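Local coordinates for SIR4-interacting protein SIF2 (Saccharomyces cerevisiae, PDB 1R5M) that antagonizes telomeric silencing in yeast, working as a WD-repeat transcription corepressor subunit of the Set3C complex, at residues N394-D399 / A412-E417; G330-A335 / A348-Q353; G406-V411 / G418-I423. One frame throughout, in Å; residues are numbered along the deposited sequence.

Contact 1 of 3, residues N394-D399 / A412-E417; sequences NDYIFD and AYSLQE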
loop_
_atom_site.group_PDB
_atom_site.type_symbol
_atom_site.label_atom_id
_atom_site.label_comp_id
_atom_site.label_asym_id
_atom_site.label_seq_id
_atom_site.Cartn_x
_atom_site.Cartn_y
_atom_site.Cartn_z
ATOM N N ASN A 394 -16.075 4.006 -18.133
ATOM C CA ASN A 394 -16.561 3.966 -16.755
ATOM C C ASN A 394 -15.850 2.865 -15.972
ATOM O O ASN A 394 -16.401 2.333 -15.010
ATOM C CB ASN A 394 -18.066 3.689 -16.736
ATOM C CG ASN A 394 -18.388 2.265 -17.132
ATOM O OD1 ASN A 394 -17.663 1.662 -17.919
ATOM N ND2 ASN A 394 -19.478 1.719 -16.591
ATOM N N ASP A 395 -14.631 2.522 -16.374
ATOM C CA ASP A 395 -13.895 1.460 -15.694
ATOM C C ASP A 395 -13.485 1.863 -14.278
ATOM O O ASP A 395 -13.394 3.049 -13.958
ATOM C CB ASP A 395 -12.657 1.073 -16.516
ATOM C CG ASP A 395 -12.048 -0.260 -16.087
ATOM O OD1 ASP A 395 -12.684 -1.004 -15.313
ATOM O OD2 ASP A 395 -10.929 -0.567 -16.545
ATOM N N TYR A 396 -13.257 0.856 -13.440
ATOM C CA TYR A 396 -12.843 1.050 -12.052
ATOM C C TYR A 396 -11.333 1.223 -11.971
ATOM O O TYR A 396 -10.599 0.735 -12.825
ATOM C CB TYR A 396 -13.167 -0.188 -11.203
ATOM C CG TYR A 396 -14.623 -0.539 -11.050
ATOM C CD1 TYR A 396 -15.081 -1.821 -11.350
ATOM C CD2 TYR A 396 -15.538 0.394 -10.564
ATOM C CE1 TYR A 396 -16.420 -2.168 -11.167
ATOM C CE2 TYR A 396 -16.875 0.060 -10.378
ATOM C CZ TYR A 396 -17.310 -1.221 -10.678
ATOM O OH TYR A 396 -18.637 -1.548 -10.489
ATOM N N ILE A 397 -10.883 1.905 -10.922
ATOM C CA ILE A 397 -9.457 2.070 -10.652
ATOM C C ILE A 397 -9.240 1.223 -9.399
ATOM O O ILE A 397 -9.888 1.452 -8.380
ATOM C CB ILE A 397 -9.089 3.533 -10.347
ATOM C CG1 ILE A 397 -9.190 4.364 -11.629
ATOM C CG2 ILE A 397 -7.671 3.606 -9.775
ATOM C CD1 ILE A 397 -9.030 5.853 -11.406
ATOM N N PHE A 398 -8.347 0.240 -9.488
ATOM C CA PHE A 398 -8.058 -0.666 -8.375
ATOM C C PHE A 398 -6.830 -0.275 -7.563
ATOM O O PHE A 398 -6.673 -0.695 -6.411
ATOM C CB PHE A 398 -7.840 -2.089 -8.903
ATOM C CG PHE A 398 -9.104 -2.823 -9.259
ATOM C CD1 PHE A 398 -9.036 -4.108 -9.788
ATOM C CD2 PHE A 398 -10.355 -2.252 -9.045
ATOM C CE1 PHE A 398 -10.191 -4.818 -10.095
ATOM C CE2 PHE A 398 -11.522 -2.955 -9.351
ATOM C CZ PHE A 398 -11.437 -4.241 -9.876
ATOM N N ASP A 399 -5.954 0.519 -8.162
ATOM C CA ASP A 399 -4.729 0.903 -7.483
ATOM C C ASP A 399 -4.128 2.169 -8.070
ATOM O O ASP A 399 -4.391 2.524 -9.220
ATOM C CB ASP A 399 -3.718 -0.249 -7.599
ATOM C CG ASP A 399 -2.375 0.075 -6.970
ATOM O OD1 ASP A 399 -1.374 0.225 -7.708
ATOM O OD2 ASP A 399 -2.320 0.180 -5.728
ATOM N N ALA A 412 -4.009 2.303 -12.074
ATOM C CA ALA A 412 -4.303 0.963 -12.558
ATOM C C ALA A 412 -5.809 0.744 -12.665
ATOM O O ALA A 412 -6.512 0.719 -11.653
ATOM C CB ALA A 412 -3.683 -0.081 -11.616
ATOM N N TYR A 413 -6.302 0.608 -13.892
ATOM C CA TYR A 413 -7.724 0.358 -14.110
ATOM C C TYR A 413 -7.935 -1.150 -14.103
ATOM O O TYR A 413 -7.018 -1.914 -14.413
ATOM C CB TYR A 413 -8.193 0.940 -15.449
ATOM C CG TYR A 413 -8.250 2.450 -15.482
ATOM C CD1 TYR A 413 -7.152 3.204 -15.903
ATOM C CD2 TYR A 413 -9.403 3.127 -15.093
ATOM C CE1 TYR A 413 -7.206 4.597 -15.938
ATOM C CE2 TYR A 413 -9.465 4.521 -15.121
ATOM C CZ TYR A 413 -8.365 5.246 -15.546
ATOM O OH TYR A 413 -8.426 6.622 -15.579
ATOM N N SER A 414 -9.144 -1.583 -13.765
ATOM C CA SER A 414 -9.424 -3.013 -13.690
ATOM C C SER A 414 -9.298 -3.748 -15.017
ATOM O O SER A 414 -8.751 -4.848 -15.066
ATOM C CB SER A 414 -10.821 -3.253 -13.108
ATOM O OG SER A 414 -11.839 -2.925 -14.032
ATOM N N LEU A 415 -9.776 -3.132 -16.093
ATOM C CA LEU A 415 -9.749 -3.770 -17.405
ATOM C C LEU A 415 -8.990 -3.036 -18.507
ATOM O O LEU A 415 -8.241 -3.656 -19.267
ATOM C CB LEU A 415 -11.187 -4.022 -17.866
ATOM C CG LEU A 415 -11.991 -4.976 -16.980
ATOM C CD1 LEU A 415 -13.469 -4.903 -17.325
ATOM C CD2 LEU A 415 -11.457 -6.390 -17.154
ATOM N N GLN A 416 -9.177 -1.723 -18.600
ATOM C CA GLN A 416 -8.508 -0.961 -19.647
ATOM C C GLN A 416 -7.048 -0.651 -19.356
ATOM O O GLN A 416 -6.493 -1.065 -18.336
ATOM C CB GLN A 416 -9.264 0.341 -19.945
ATOM C CG GLN A 416 -9.303 1.341 -18.806
ATOM C CD GLN A 416 -9.994 2.633 -19.202
ATOM O OE1 GLN A 416 -10.824 2.650 -20.112
ATOM N NE2 GLN A 416 -9.670 3.716 -18.511
ATOM N N GLU A 417 -6.433 0.083 -20.272
ATOM C CA GLU A 417 -5.032 0.445 -20.154
ATOM C C GLU A 417 -4.735 1.306 -18.939
ATOM O O GLU A 417 -5.561 2.117 -18.520
ATOM C CB GLU A 417 -4.586 1.171 -21.422
ATOM C CG GLU A 417 -4.666 0.300 -22.666
ATOM C CD GLU A 417 -4.378 1.065 -23.935
ATOM O OE1 GLU A 417 -5.056 2.086 -24.176
ATOM O OE2 GLU A 417 -3.477 0.645 -24.695
#
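Ile397 and Tyr413 pair antiparallel at a non-hydrogen-bonded site, CA to CA 4.2 Å, and just beyond them Phe398 and Asp399 both face Ala412, a classic beta bulge in the hairpin 397-402/408-413 of the eighth WD repeat. Ala412 O takes the bond from Phe398 N while Ala412 N gives one to Asp399 O. Where the strands give way to loops, the Asp395 carboxylate does the joining. Its CG stands anti to the backbone N (chi1 -164°), directed toward 414-416. OD2 accepts from Leu415 N at 2.8 Å on its syn lone pair, and from Gln416 N at 2.9 Å nearly along the C-O axis. OD1 takes a very short bond from Ser414 OG, 2.5 Å, and is also met by Tyr396 N from above the carboxylate plane. Ser414 CB then sits over one face of Phe398, 3.6 Å from the ring centroid, a CH-pi contact. Ile397 CG1 lies 3.5 Å from Tyr413 CE2, the two side chains running side by side. Asp399 turns its carboxylate to Arg337. Gripped by four donors, the Asp395 carboxylate is probably ionised and fixed in rotation, tying the loop 414-416 to the chain entering strand 397-402.

Contact 2 of 3, residues G330-A335 / A348-Q353; sequences GVPIFA and AFMDGQ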
loop_
_atom_site.group_PDB
_atom_site.type_symbol
_atom_site.label_atom_id
_atom_site.label_comp_id
_atom_site.label_asym_id
_atom_site.label_seq_id
_atom_site.Cartn_x
_atom_site.Cartn_y
_atom_site.Cartn_z
ATOM N N GLY A 330 -22.038 8.821 -1.426
ATOM C CA GLY A 330 -22.461 7.703 -2.251
ATOM C C GLY A 330 -21.415 7.102 -3.171
ATOM O O GLY A 330 -21.696 6.116 -3.851
ATOM N N VAL A 331 -20.217 7.678 -3.203
ATOM C CA VAL A 331 -19.164 7.154 -4.067
ATOM C C VAL A 331 -17.998 6.612 -3.247
ATOM O O VAL A 331 -17.166 7.370 -2.749
ATOM C CB VAL A 331 -18.637 8.234 -5.034
ATOM C CG1 VAL A 331 -17.612 7.627 -5.985
ATOM C CG2 VAL A 331 -19.794 8.837 -5.820
ATOM N N PRO A 332 -17.929 5.283 -3.099
ATOM C CA PRO A 332 -16.869 4.616 -2.339
ATOM C C PRO A 332 -15.465 4.896 -2.863
ATOM O O PRO A 332 -15.263 5.127 -4.056
ATOM C CB PRO A 332 -17.223 3.139 -2.476
ATOM C CG PRO A 332 -18.721 3.160 -2.612
ATOM C CD PRO A 332 -18.930 4.305 -3.564
ATOM N N ILE A 333 -14.500 4.884 -1.953
ATOM C CA ILE A 333 -13.107 5.072 -2.321
ATOM C C ILE A 333 -12.487 3.682 -2.240
ATOM O O ILE A 333 -12.691 2.964 -1.255
ATOM C CB ILE A 333 -12.388 6.025 -1.348
ATOM C CG1 ILE A 333 -12.904 7.451 -1.568
ATOM C CG2 ILE A 333 -10.876 5.941 -1.551
ATOM C CD1 ILE A 333 -12.358 8.478 -0.595
ATOM N N PHE A 334 -11.754 3.298 -3.280
ATOM C CA PHE A 334 -11.125 1.982 -3.332
ATOM C C PHE A 334 -9.680 1.962 -2.854
ATOM O O PHE A 334 -9.170 0.916 -2.452
ATOM C CB PHE A 334 -11.183 1.426 -4.757
ATOM C CG PHE A 334 -12.542 0.925 -5.166
ATOM C CD1 PHE A 334 -12.733 0.372 -6.426
ATOM C CD2 PHE A 334 -13.626 0.995 -4.293
ATOM C CE1 PHE A 334 -13.982 -0.104 -6.815
ATOM C CE2 PHE A 334 -14.883 0.519 -4.675
ATOM C CZ PHE A 334 -15.057 -0.031 -5.940
ATOM N N ALA A 335 -9.013 3.109 -2.908
ATOM C CA ALA A 335 -7.622 3.179 -2.473
ATOM C C ALA A 335 -7.175 4.615 -2.263
ATOM O O ALA A 335 -7.669 5.527 -2.918
ATOM C CB ALA A 335 -6.722 2.500 -3.498
ATOM N N ALA A 348 -8.699 7.015 -5.159
ATOM C CA ALA A 348 -9.387 6.547 -6.353
ATOM C C ALA A 348 -10.818 6.197 -5.980
ATOM O O ALA A 348 -11.053 5.312 -5.156
ATOM C CB ALA A 348 -8.679 5.324 -6.922
ATOM N N PHE A 349 -11.770 6.907 -6.575
ATOM C CA PHE A 349 -13.176 6.653 -6.310
ATOM C C PHE A 349 -13.700 5.551 -7.215
ATOM O O PHE A 349 -13.145 5.283 -8.284
ATOM C CB PHE A 349 -14.006 7.924 -6.514
ATOM C CG PHE A 349 -13.777 8.974 -5.469
ATOM C CD1 PHE A 349 -12.766 9.918 -5.614
ATOM C CD2 PHE A 349 -14.569 9.013 -4.326
ATOM C CE1 PHE A 349 -12.550 10.890 -4.634
ATOM C CE2 PHE A 349 -14.362 9.979 -3.339
ATOM C CZ PHE A 349 -13.351 10.919 -3.494
ATOM N N MET A 350 -14.783 4.920 -6.777
ATOM C CA MET A 350 -15.403 3.830 -7.515
ATOM C C MET A 350 -15.874 4.257 -8.903
ATOM O O MET A 350 -16.037 3.421 -9.790
ATOM C CB MET A 350 -16.578 3.279 -6.706
ATOM C CG MET A 350 -17.265 2.083 -7.324
ATOM S SD MET A 350 -18.442 1.354 -6.172
ATOM C CE MET A 350 -18.975 -0.081 -7.114
ATOM N N ASP A 351 -16.090 5.555 -9.096
ATOM C CA ASP A 351 -16.544 6.042 -10.395
ATOM C C ASP A 351 -15.398 6.301 -11.375
ATOM O O ASP A 351 -15.611 6.852 -12.456
ATOM C CB ASP A 351 -17.389 7.314 -10.229
ATOM C CG ASP A 351 -16.604 8.471 -9.641
ATOM O OD1 ASP A 351 -15.410 8.288 -9.329
ATOM O OD2 ASP A 351 -17.183 9.570 -9.492
ATOM N N GLY A 352 -14.185 5.899 -10.999
ATOM C CA GLY A 352 -13.039 6.084 -11.876
ATOM C C GLY A 352 -12.333 7.423 -11.768
ATOM O O GLY A 352 -11.414 7.716 -12.538
ATOM N N GLN A 353 -12.752 8.249 -10.818
ATOM C CA GLN A 353 -12.116 9.548 -10.649
ATOM C C GLN A 353 -11.046 9.505 -9.570
ATOM O O GLN A 353 -11.206 8.843 -8.541
ATOM C CB GLN A 353 -13.143 10.622 -10.287
ATOM C CG GLN A 353 -12.529 12.014 -10.153
ATOM C CD GLN A 353 -13.565 13.121 -10.132
ATOM O OE1 GLN A 353 -14.504 13.118 -10.929
ATOM N NE2 GLN A 353 -13.387 14.088 -9.234
#
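Met350 reaches across to Pro332 and Phe334 with a fully extended side chain. CG is anti to the backbone N (chi1 -177°). CB comes first: it lies 3.5 Å from Pro332 O and sits over one face of the Phe334 ring as a CH-pi partner, 4.1 Å from the centroid. CG follows, moving out to the rim, where it meets Phe334 CZ at 3.4 Å. Next, SD keeps close to that same corner of the ring in an oblique Met-aromatic contact, and it also lies 4.0 Å from Pro332 CD. CE, at the tip, still lies 4.1 Å from Phe334 CZ. Beyond the segments, Met350 also packs against Tyr396 of the next WD repeat.

The hairpin is the one formed by strands 333-338 and 344-349 in WD repeat 7, part of one blade of the beta propeller. Met350 N bonds to Pro332 O, and Phe334 N to Ala348 O at 2.8 Å. On the sheet face of Ile333 and Phe349, Ile333 CG1 touches Phe349 CE2 at 3.4 Å with the two side chains side by side. Val331 crosses Phe349 at about a right angle, its CG1 resting against Phe349 CB, while Val331 O lies in the plane of the ring at its edge.

The chain reverses in a type I turn from Phe349 to Gly352, whose backbone angles would jam a side chain against the carbonyl O of Asp351. Asp351 OD1 accepts from Gln353 N at 3.0 Å, from above the carboxylate plane, making an Asx turn, and the Asp351 carboxylate also has Val331 CG1 against it. Ala335 N, buried here, has no hydrogen-bond partner in the model.

Contact 3 of 3, residues G406-V411 / G418-I423; sequences GNKISV and GSVVAI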
loop_
_atom_site.group_PDB
_atom_site.type_symbol
_atom_site.label_atom_id
_atom_site.label_comp_id
_atom_site.label_asym_id
_atom_site.label_seq_id
_atom_site.Cartn_x
_atom_site.Cartn_y
_atom_site.Cartn_z
ATOM N N GLY A 406 6.836 12.933 -6.419
ATOM C CA GLY A 406 5.489 13.456 -6.279
ATOM C C GLY A 406 4.950 14.188 -7.495
ATOM O O GLY A 406 3.981 14.940 -7.376
ATOM N N ASN A 407 5.553 13.979 -8.662
ATOM C CA ASN A 407 5.074 14.651 -9.869
ATOM C C ASN A 407 4.403 13.704 -10.859
ATOM O O ASN A 407 4.026 14.112 -11.959
ATOM C CB ASN A 407 6.214 15.412 -10.568
ATOM C CG ASN A 407 7.426 14.542 -10.851
ATOM O OD1 ASN A 407 7.302 13.376 -11.219
ATOM N ND2 ASN A 407 8.612 15.120 -10.699
ATOM N N LYS A 408 4.251 12.442 -10.467
ATOM C CA LYS A 408 3.605 11.448 -11.316
ATOM C C LYS A 408 2.854 10.421 -10.482
ATOM O O LYS A 408 3.288 10.053 -9.389
ATOM C CB LYS A 408 4.633 10.703 -12.176
ATOM C CG LYS A 408 5.387 11.575 -13.169
ATOM C CD LYS A 408 6.389 10.753 -13.959
ATOM C CE LYS A 408 7.170 11.626 -14.927
ATOM N NZ LYS A 408 7.881 12.727 -14.217
ATOM N N ILE A 409 1.716 9.978 -11.003
ATOM C CA ILE A 409 0.914 8.948 -10.354
ATOM C C ILE A 409 0.557 7.918 -11.414
ATOM O O ILE A 409 0.186 8.272 -12.536
ATOM C CB ILE A 409 -0.398 9.509 -9.740
ATOM C CG1 ILE A 409 -0.071 10.344 -8.500
ATOM C CG2 ILE A 409 -1.344 8.366 -9.359
ATOM C CD1 ILE A 409 -1.288 10.953 -7.814
ATOM N N SER A 410 0.708 6.646 -11.064
ATOM C CA SER A 410 0.375 5.553 -11.964
ATOM C C SER A 410 -0.994 5.050 -11.537
ATOM O O SER A 410 -1.198 4.694 -10.377
ATOM C CB SER A 410 1.408 4.431 -11.848
ATOM O OG SER A 410 1.063 3.340 -12.682
ATOM N N VAL A 411 -1.923 5.032 -12.487
ATOM C CA VAL A 411 -3.295 4.610 -12.249
ATOM C C VAL A 411 -3.561 3.250 -12.887
ATOM O O VAL A 411 -3.361 3.063 -14.089
ATOM C CB VAL A 411 -4.285 5.646 -12.837
ATOM C CG1 VAL A 411 -5.709 5.252 -12.515
ATOM C CG2 VAL A 411 -3.975 7.034 -12.286
ATOM N N GLY A 418 -3.550 1.106 -18.371
ATOM C CA GLY A 418 -3.137 1.897 -17.228
ATOM C C GLY A 418 -2.788 3.288 -17.715
ATOM O O GLY A 418 -2.665 3.525 -18.920
ATOM N N SER A 419 -2.604 4.213 -16.786
ATOM C CA SER A 419 -2.292 5.583 -17.154
ATOM C C SER A 419 -1.347 6.255 -16.170
ATOM O O SER A 419 -1.516 6.131 -14.960
ATOM C CB SER A 419 -3.596 6.388 -17.238
ATOM O OG SER A 419 -3.357 7.753 -17.529
ATOM N N VAL A 420 -0.340 6.948 -16.691
ATOM C CA VAL A 420 0.570 7.694 -15.834
ATOM C C VAL A 420 0.153 9.144 -16.031
ATOM O O VAL A 420 0.099 9.633 -17.162
ATOM C CB VAL A 420 2.048 7.522 -16.244
ATOM C CG1 VAL A 420 2.933 8.400 -15.368
ATOM C CG2 VAL A 420 2.456 6.059 -16.099
ATOM N N VAL A 421 -0.159 9.822 -14.935
ATOM C CA VAL A 421 -0.592 11.211 -14.999
ATOM C C VAL A 421 0.413 12.136 -14.336
ATOM O O VAL A 421 1.086 11.757 -13.377
ATOM C CB VAL A 421 -1.965 11.395 -14.317
ATOM C CG1 VAL A 421 -2.992 10.479 -14.972
ATOM C CG2 VAL A 421 -1.859 11.094 -12.832
ATOM N N ALA A 422 0.519 13.354 -14.852
ATOM C CA ALA A 422 1.444 14.328 -14.293
ATOM C C ALA A 422 0.755 15.125 -13.195
ATOM O O ALA A 422 -0.396 15.530 -13.344
ATOM C CB ALA A 422 1.933 15.270 -15.386
ATOM N N ILE A 423 1.463 15.339 -12.090
ATOM C CA ILE A 423 0.922 16.106 -10.977
ATOM C C ILE A 423 1.720 17.405 -10.900
ATOM O O ILE A 423 2.898 17.397 -10.544
ATOM C CB ILE A 423 1.072 15.350 -9.638
ATOM C CG1 ILE A 423 0.536 13.919 -9.769
ATOM C CG2 ILE A 423 0.340 16.101 -8.541
ATOM C CD1 ILE A 423 -0.937 13.824 -10.131
HETATM O O HOH W 1 4.564 17.963 -8.381
#
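Asn407 O and Ile423 N meet with the donor standing above the Asn407 carbonyl plane, 62° out of it, yet the N-H points straight at the oxygen, at 2.8 Å and 174°. Further along, by contrast, Ile409 N and Ser419 N approach Val421 O and Val411 O in the carbonyl planes, and Val421 N returns the bond to Ile409 O. This is the antiparallel beta hairpin 408-413/419-422 of the last blade of the beta propeller, whose next strand is supplied by the chain's beginning, 37-44, which closes the ring as is usual in WD40 propellers.

On one face of the sheet Ile409 is flanked by Val421 and Ile423. Val421 CG2 lies 3.8 Å from Ile409 CB and comes within 3.5 Å of Ile409 O. Ile409 CD1 meets Ile423 CD1 at 3.7 Å, and the CG1 atoms of the two residues lie 3.8 Å apart. Trp402 and Leu39 also touch Ile423. An alanine at Ile423 would probably open a gap beside Ile409 CG1 and CD1, which lose the contacts of Ile423 CG1 and CD1.

The other face carries Lys408, Ser410, Val420 and Ala422, and Trp53 of strand 50-53 covers the first three. Ser410 OG bonds to Ser51, and on the Ile409 face Ser419 OG bonds to Glu41 and Tyr388. Lys408 NZ stands above the Asn407 amide plane, 3.1 Å from Asn407 OD1, which also accepts from Asn403. At this end of the hairpin, one water donates to Ile423 O at 2.8 Å and to Gly406 O at 3.2 Å.

In the fold
Contact 3 is the buried one, while contacts 1 and 2 are partly buried at hairpin ends where strands run out into loops. Contacts 1 and 3 share strand 408-413, so together they bind three successive strands of one blade; Ile397 CD1 against Val411 CG1, 3.6 Å apart, joins them. Contact 2 is the counterpart of contact 1 in the preceding WD repeat, and the two blades touch: Ile397 CG2 lies 3.5 Å from Ala348 CB. Similar backbones carry different chemistry there, a carboxylate gripped by donors in contact 1, thioether, proline and aromatic packing in contact 2. Contact 3 relies on regular strand pairing and branched aliphatic side chains.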